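Local coordinates for protein PfkB (Polaromonas sp. JS666, PDB 4DU5) that is a PfkB-family carbohydrate kinase that probably transfers a phosphate from ATP to a sugar or related substrate, at residues A60-L73 and D285-D297. Residues are numbered along the deposited sequence; the frame is centred on the assembly and turned at random.
Sequences AETNVAIGLARLGL and DGFAVGVISALLD
Val289 sits against the middle of helix 60-70 with both methyls. Its CG1 lies over the backbone of Gly67 and Leu68, 3.4 Å from Gly67 C. Its CG2 turns to Val64 and lies 3.9 Å from Val64 CG1. With CG1 anti to the backbone N, the two branches meet successive parts of the helix, CG1 at Gly67 and Leu68 and CG2 at Val64. A beta carbon at Gly67 would probably crowd CG1. Leu68 reaches across with CD2, which meets Val289 CG1 at 3.8 Å and Ile292 CG2 at 3.9 Å. Further along, Leu71 CD1 approaches Val289 CG1 and Ser293. Leu73 CD1 rests 3.9 Å from Ser293 CB.

The two helices cross at -45°, with axes 8.9 Å apart at closest approach. They pack side by side on one face of the central sheet of the ribokinase-like fold. Val64 and Ile292 both touch His157 of strand 153-159, while Leu68 and Leu296 touch Val29 of strand 27-32. Asp285 closes the GAGD signature of the family, whose aspartate serves as the catalytic base in relatives. Its carboxylate faces the first turn of helix 60-70. OD2 is 3.7 Å from Asn63 ND2, and the amide and carboxylate planes are 46° apart. Replacing Asp285 with an alanine would take away the carboxylate and is likely to leave the Asn63 amide without this polar neighbour and a gap beside Ala60.

Ser293 OG is turned back along its helix (chi1 65°) and donates to Val289 O at 2.8 Å. The same oxygen also accepts from Ser293 N. Arg307 also hydrogen-bonds Ser293 OG, and with Arg328 it forms salt bridges to Asp297 OD2. A Schellman motif at Gly72, with positive phi, ends helix 60-70 and directs Leu73 toward helix 285-296.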
loop_
_atom_site.group_PDB
_atom_site.type_symbol
_atom_site.label_atom_id
_atom_site.label_comp_id
_atom_site.label_asym_id
_atom_site.label_seq_id
_atom_site.Cartn_x
_atom_site.Cartn_y
_atom_site.Cartn_z
ATOM N N ALA A 60 8.432 1.881 -15.977
ATOM C CA ALA A 60 9.339 1.905 -17.089
ATOM C C ALA A 60 8.870 2.727 -18.246
ATOM O O ALA A 60 9.593 3.460 -18.844
ATOM C CB ALA A 60 9.553 0.493 -17.550
ATOM N N GLU A 61 7.625 2.580 -18.568
ATOM C CA GLU A 61 7.103 3.356 -19.658
ATOM C C GLU A 61 7.042 4.820 -19.287
ATOM O O GLU A 61 7.295 5.687 -20.131
ATOM C CB GLU A 61 5.761 2.820 -20.126
ATOM C CG GLU A 61 5.938 1.554 -20.937
ATOM C CD GLU A 61 5.629 0.298 -20.125
ATOM O OE1 GLU A 61 5.685 -0.805 -20.711
ATOM O OE2 GLU A 61 5.296 0.422 -18.912
ATOM N N THR A 62 6.753 5.103 -18.021
ATOM C CA THR A 62 6.588 6.492 -17.646
ATOM C C THR A 62 7.906 7.219 -17.596
ATOM O O THR A 62 7.979 8.350 -18.034
ATOM C CB THR A 62 5.784 6.674 -16.346
ATOM O OG1 THR A 62 6.505 6.121 -15.214
ATOM C CG2 THR A 62 4.447 6.011 -16.510
ATOM N N ASN A 63 8.941 6.575 -17.051
ATOM C CA ASN A 63 10.294 7.162 -17.054
ATOM C C ASN A 63 10.685 7.550 -18.480
ATOM O O ASN A 63 11.187 8.669 -18.700
ATOM C CB ASN A 63 11.322 6.216 -16.445
ATOM C CG ASN A 63 10.923 5.752 -15.044
ATOM O OD1 ASN A 63 10.433 6.553 -14.226
ATOM N ND2 ASN A 63 11.123 4.457 -14.755
ATOM N N VAL A 64 10.410 6.683 -19.452
ATOM C CA VAL A 64 10.743 7.016 -20.829
ATOM C C VAL A 64 9.912 8.238 -21.287
ATOM O O VAL A 64 10.412 9.145 -22.000
ATOM C CB VAL A 64 10.610 5.777 -21.789
ATOM C CG1 VAL A 64 10.633 6.154 -23.254
ATOM C CG2 VAL A 64 11.707 4.836 -21.550
ATOM N N ALA A 65 8.646 8.258 -20.853
ATOM C CA ALA A 65 7.731 9.318 -21.223
ATOM C C ALA A 65 8.209 10.663 -20.659
ATOM O O ALA A 65 8.260 11.625 -21.366
ATOM C CB ALA A 65 6.352 8.977 -20.780
ATOM N N ILE A 66 8.583 10.712 -19.399
ATOM C CA ILE A 66 9.157 11.917 -18.772
ATOM C C ILE A 66 10.423 12.491 -19.469
ATOM O O ILE A 66 10.620 13.693 -19.528
ATOM C CB ILE A 66 9.560 11.603 -17.306
ATOM C CG1 ILE A 66 8.370 11.124 -16.461
ATOM C CG2 ILE A 66 10.313 12.776 -16.669
ATOM C CD1 ILE A 66 8.703 11.037 -14.941
ATOM N N GLY A 67 11.298 11.621 -19.941
ATOM C CA GLY A 67 12.475 12.046 -20.694
ATOM C C GLY A 67 12.153 12.613 -22.062
ATOM O O GLY A 67 12.559 13.725 -22.374
ATOM N N LEU A 68 11.435 11.848 -22.881
ATOM C CA LEU A 68 10.881 12.361 -24.120
ATOM C C LEU A 68 10.111 13.654 -23.965
ATOM O O LEU A 68 10.180 14.487 -24.859
ATOM C CB LEU A 68 9.932 11.370 -24.770
ATOM C CG LEU A 68 10.355 9.968 -25.140
ATOM C CD1 LEU A 68 9.159 9.264 -25.789
ATOM C CD2 LEU A 68 11.565 9.968 -26.071
ATOM N N ALA A 69 9.342 13.821 -22.887
ATOM C CA ALA A 69 8.607 15.074 -22.677
ATOM C C ALA A 69 9.544 16.241 -22.298
ATOM O O ALA A 69 9.350 17.392 -22.737
ATOM C CB ALA A 69 7.519 14.907 -21.665
ATOM N N ARG A 70 10.559 15.951 -21.492
ATOM C CA ARG A 70 11.570 16.966 -21.166
ATOM C C ARG A 70 12.430 17.347 -22.373
ATOM O O ARG A 70 13.043 18.400 -22.385
ATOM C CB ARG A 70 12.474 16.533 -20.005
ATOM C CG ARG A 70 11.740 16.408 -18.683
ATOM C CD ARG A 70 12.627 15.740 -17.664
ATOM N NE ARG A 70 12.025 15.757 -16.343
ATOM C CZ ARG A 70 12.651 15.352 -15.235
ATOM N NH1 ARG A 70 13.902 14.894 -15.292
ATOM N NH2 ARG A 70 12.028 15.395 -14.059
ATOM N N LEU A 71 12.494 16.486 -23.369
ATOM C CA LEU A 71 13.246 16.825 -24.563
ATOM C C LEU A 71 12.403 17.634 -25.548
ATOM O O LEU A 71 12.871 17.962 -26.614
ATOM C CB LEU A 71 13.865 15.574 -25.237
ATOM C CG LEU A 71 15.056 14.898 -24.532
ATOM C CD1 LEU A 71 15.666 13.854 -25.390
ATOM C CD2 LEU A 71 16.104 15.905 -24.127
ATOM N N GLY A 72 11.170 17.961 -25.187
ATOM C CA GLY A 72 10.327 18.801 -26.028
ATOM C C GLY A 72 9.235 18.072 -26.797
ATOM O O GLY A 72 8.360 18.704 -27.340
ATOM N N LEU A 73 9.274 16.749 -26.851
ATOM C CA LEU A 73 8.295 15.978 -27.597
ATOM C C LEU A 73 6.895 15.955 -26.971
ATOM O O LEU A 73 6.709 16.100 -25.758
ATOM C CB LEU A 73 8.780 14.540 -27.755
ATOM C CG LEU A 73 9.716 14.132 -28.894
ATOM C CD1 LEU A 73 11.170 14.556 -28.615
ATOM C CD2 LEU A 73 9.607 12.649 -29.101
ATOM N N ASP A 285 16.541 3.075 -19.716
ATOM C CA ASP A 285 15.513 4.079 -19.937
ATOM C C ASP A 285 16.095 5.344 -20.571
ATOM O O ASP A 285 15.480 5.934 -21.460
ATOM C CB ASP A 285 14.746 4.396 -18.641
ATOM C CG ASP A 285 13.991 3.160 -18.056
ATOM O OD1 ASP A 285 13.475 2.261 -18.810
ATOM O OD2 ASP A 285 13.894 3.131 -16.802
ATOM N N GLY A 286 17.282 5.744 -20.149
ATOM C CA GLY A 286 17.899 6.882 -20.765
ATOM C C GLY A 286 18.223 6.545 -22.194
ATOM O O GLY A 286 17.943 7.314 -23.143
ATOM N N PHE A 287 18.804 5.369 -22.362
ATOM C CA PHE A 287 19.168 4.969 -23.677
ATOM C C PHE A 287 17.985 5.162 -24.617
ATOM O O PHE A 287 18.106 5.937 -25.546
ATOM C CB PHE A 287 19.761 3.565 -23.727
ATOM C CG PHE A 287 20.436 3.277 -25.013
ATOM C CD1 PHE A 287 21.760 3.659 -25.213
ATOM C CD2 PHE A 287 19.736 2.675 -26.058
ATOM C CE1 PHE A 287 22.391 3.418 -26.418
ATOM C CE2 PHE A 287 20.360 2.420 -27.288
ATOM C CZ PHE A 287 21.687 2.798 -27.474
ATOM N N ALA A 288 16.833 4.550 -24.355
ATOM C CA ALA A 288 15.703 4.637 -25.318
ATOM C C ALA A 288 15.159 6.031 -25.499
ATOM O O ALA A 288 14.737 6.376 -26.611
ATOM C CB ALA A 288 14.567 3.680 -24.995
ATOM N N VAL A 289 15.149 6.833 -24.433
ATOM C CA VAL A 289 14.756 8.244 -24.598
ATOM C C VAL A 289 15.701 8.931 -25.585
ATOM O O VAL A 289 15.277 9.652 -26.455
ATOM C CB VAL A 289 14.732 9.015 -23.283
ATOM C CG1 VAL A 289 14.318 10.451 -23.537
ATOM C CG2 VAL A 289 13.733 8.379 -22.304
ATOM N N GLY A 290 16.988 8.647 -25.467
ATOM C CA GLY A 290 17.963 9.167 -26.422
ATOM C C GLY A 290 17.746 8.746 -27.864
ATOM O O GLY A 290 17.705 9.605 -28.766
ATOM N N VAL A 291 17.583 7.438 -28.109
ATOM C CA VAL A 291 17.571 7.018 -29.504
ATOM C C VAL A 291 16.253 7.257 -30.157
ATOM O O VAL A 291 16.216 7.532 -31.357
ATOM C CB VAL A 291 18.174 5.593 -29.770
ATOM C CG1 VAL A 291 18.670 5.012 -28.483
ATOM C CG2 VAL A 291 17.194 4.651 -30.466
ATOM N N ILE A 292 15.180 7.209 -29.364
ATOM C CA ILE A 292 13.824 7.469 -29.862
ATOM C C ILE A 292 13.653 8.947 -30.227
ATOM O O ILE A 292 13.194 9.285 -31.332
ATOM C CB ILE A 292 12.755 6.994 -28.846
ATOM C CG1 ILE A 292 12.751 5.455 -28.777
ATOM C CG2 ILE A 292 11.318 7.579 -29.144
ATOM C CD1 ILE A 292 11.612 4.922 -27.957
ATOM N N SER A 293 14.074 9.831 -29.339
ATOM C CA SER A 293 13.918 11.237 -29.638
ATOM C C SER A 293 14.756 11.675 -30.845
ATOM O O SER A 293 14.291 12.452 -31.662
ATOM C CB SER A 293 14.185 12.101 -28.411
ATOM O OG SER A 293 15.531 11.979 -28.004
ATOM N N ALA A 294 15.986 11.193 -30.977
ATOM C CA ALA A 294 16.803 11.625 -32.119
ATOM C C ALA A 294 16.185 11.224 -33.482
ATOM O O ALA A 294 16.081 12.055 -34.395
ATOM C CB ALA A 294 18.225 11.129 -31.982
ATOM N N LEU A 295 15.754 9.967 -33.608
ATOM C CA LEU A 295 15.188 9.458 -34.861
ATOM C C LEU A 295 13.894 10.198 -35.214
ATOM O O LEU A 295 13.567 10.416 -36.377
ATOM C CB LEU A 295 14.896 7.970 -34.718
ATOM C CG LEU A 295 15.782 6.778 -35.104
ATOM C CD1 LEU A 295 17.167 7.160 -35.550
ATOM C CD2 LEU A 295 15.838 5.827 -33.906
ATOM N N LEU A 296 13.137 10.576 -34.202
ATOM C CA LEU A 296 11.918 11.299 -34.447
ATOM C C LEU A 296 12.229 12.766 -34.729
ATOM O O LEU A 296 11.460 13.439 -35.393
ATOM C CB LEU A 296 10.964 11.126 -33.254
ATOM C CG LEU A 296 9.733 10.187 -33.308
ATOM C CD1 LEU A 296 9.615 9.322 -34.541
ATOM C CD2 LEU A 296 9.643 9.330 -32.059
ATOM N N ASP A 297 13.371 13.230 -34.226
ATOM C CA ASP A 297 13.906 14.569 -34.452
ATOM C C ASP A 297 14.499 14.687 -35.860
ATOM O O ASP A 297 14.947 15.772 -36.261
ATOM C CB ASP A 297 15.029 14.876 -33.436
ATOM C CG ASP A 297 14.515 15.404 -32.055
ATOM O OD1 ASP A 297 13.293 15.511 -31.784
ATOM O OD2 ASP A 297 15.365 15.735 -31.203
#